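Local coordinates for protein adenylosuccinate lyase (Francisella tularensis subsp. tularensis SCHU S4, PDB 4EEI) that probably cleaves adenylosuccinate to AMP and fumarate, and the succinylated carboxamide precursor SAICAR to AICAR and fumarate, in purine biosynthesis, at residues 33-37 with 194-198. Numbering follows the deposited sequence.
With EDO (1,2-ethanediol), chain Y.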
# COMPACT_ATOMS: atom_id res chain seq x y z
N ALA B 33 -8.76 -41.99 -4.60
CA ALA B 33 -10.02 -41.93 -3.85
C ALA B 33 -11.15 -42.54 -4.68
O ALA B 33 -11.96 -43.32 -4.18
CB ALA B 33 -10.33 -40.49 -3.48
N LEU B 34 -11.19 -42.18 -5.96
CA LEU B 34 -12.26 -42.60 -6.83
C LEU B 34 -12.21 -44.09 -7.14
O LEU B 34 -13.14 -44.63 -7.73
CB LEU B 34 -12.27 -41.78 -8.12
CG LEU B 34 -12.76 -40.34 -7.93
CD1 LEU B 34 -12.66 -39.54 -9.22
CD2 LEU B 34 -14.19 -40.34 -7.41
N GLU B 35 -11.13 -44.75 -6.74
CA GLU B 35 -11.03 -46.20 -6.89
C GLU B 35 -12.01 -46.92 -5.98
O GLU B 35 -12.32 -48.10 -6.18
CB GLU B 35 -9.60 -46.67 -6.61
CG GLU B 35 -8.66 -46.51 -7.79
CD GLU B 35 -7.25 -46.98 -7.49
OE1 GLU B 35 -7.08 -47.76 -6.53
OE2 GLU B 35 -6.32 -46.58 -8.21
N ASP B 36 -12.52 -46.21 -4.97
CA ASP B 36 -13.58 -46.74 -4.12
C ASP B 36 -14.93 -46.68 -4.84
O ASP B 36 -15.93 -47.19 -4.33
CB ASP B 36 -13.66 -45.96 -2.81
CG ASP B 36 -12.59 -46.39 -1.82
OD1 ASP B 36 -11.75 -47.24 -2.18
OD2 ASP B 36 -12.60 -45.88 -0.68
N ARG B 37 -14.95 -46.06 -6.01
CA ARG B 37 -16.15 -46.01 -6.83
C ARG B 37 -15.91 -46.65 -8.20
O ARG B 37 -15.90 -47.87 -8.32
CB ARG B 37 -16.63 -44.57 -7.00
CG ARG B 37 -16.88 -43.86 -5.68
CD ARG B 37 -18.17 -43.06 -5.73
NE ARG B 37 -17.93 -41.64 -5.94
CZ ARG B 37 -18.54 -40.90 -6.86
NH1 ARG B 37 -18.25 -39.61 -6.99
NH2 ARG B 37 -19.45 -41.45 -7.66
N ASP B 194 -15.29 -38.59 -1.29
CA ASP B 194 -14.13 -38.66 -2.19
C ASP B 194 -13.13 -37.58 -1.83
O ASP B 194 -11.94 -37.84 -1.69
CB ASP B 194 -14.55 -38.44 -3.64
CG ASP B 194 -15.54 -39.46 -4.13
OD1 ASP B 194 -15.48 -40.62 -3.68
OD2 ASP B 194 -16.38 -39.09 -4.99
N GLU B 195 -13.64 -36.36 -1.70
CA GLU B 195 -12.81 -35.22 -1.37
C GLU B 195 -12.01 -35.48 -0.10
O GLU B 195 -10.81 -35.25 -0.05
CB GLU B 195 -13.69 -33.99 -1.18
CG GLU B 195 -12.92 -32.75 -0.79
CD GLU B 195 -13.82 -31.54 -0.70
OE1 GLU B 195 -14.90 -31.64 -0.08
OE2 GLU B 195 -13.42 -30.48 -1.24
N LYS B 196 -12.69 -35.99 0.93
CA LYS B 196 -12.06 -36.24 2.22
C LYS B 196 -10.95 -37.30 2.13
O LYS B 196 -9.87 -37.16 2.73
CB LYS B 196 -13.14 -36.69 3.22
CG LYS B 196 -12.67 -36.75 4.67
CD LYS B 196 -12.19 -35.39 5.13
CE LYS B 196 -11.80 -35.41 6.60
NZ LYS B 196 -10.78 -36.45 6.90
N LYS B 197 -11.20 -38.37 1.38
CA LYS B 197 -10.20 -39.42 1.20
C LYS B 197 -8.96 -38.87 0.48
O LYS B 197 -7.83 -39.12 0.88
CB LYS B 197 -10.78 -40.60 0.41
CG LYS B 197 -11.81 -41.41 1.17
CD LYS B 197 -12.43 -42.49 0.28
CE LYS B 197 -13.56 -43.22 0.99
NZ LYS B 197 -14.42 -43.96 0.01
N ALA B 198 -9.20 -38.10 -0.57
CA ALA B 198 -8.11 -37.51 -1.34
C ALA B 198 -7.31 -36.54 -0.47
O ALA B 198 -6.08 -36.51 -0.54
CB ALA B 198 -8.66 -36.80 -2.56
C1 EDO Y . -16.35 -50.21 -4.56
O1 EDO Y . -15.07 -50.25 -5.21
C2 EDO Y . -17.40 -49.71 -5.54
O2 EDO Y . -17.31 -50.46 -6.76
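Two salt bridges and a small alanine contact join the C-terminal end of helix 16-33, with the turn that follows it, to helix 192-202 in this mostly helical lyase 1 family protein. The contact is peripheral, its centre about 37 Å from the centre of the chain, and it lies away from the AMP and potassium sites. A33 packs against the helix 192-202 backbone, to one side of both salt bridges. It has only a methyl side chain, consistent with the close approach here: its CB lies 3.6 Å from D194 O, 3.9 Å from K197 CB and 4.2 Å from A198 CB, and the nearest CA atoms, of A33 and A198, are 5.4 Å apart. D194 and K197 are three residues apart, nearly one helical turn, and both point their CA-to-CB bonds toward 33-37. K197 reaches out extended, placing NZ 2.7 Å from D36 OD2; the other carboxylate oxygen of D36 pairs with K41. L34 CD2 packs 3.5 Å from D194 OD2, and I30 of helix 16-33 also touches D194 and A198. The guanidinium of R37 meets the D194 carboxylate edge-on, near its own plane, and NH1 also bonds to the carbonyl of I189. D194 OD2 accepts from both R37 NE at 3.1 Å and R37 NH1 at 2.8 Å.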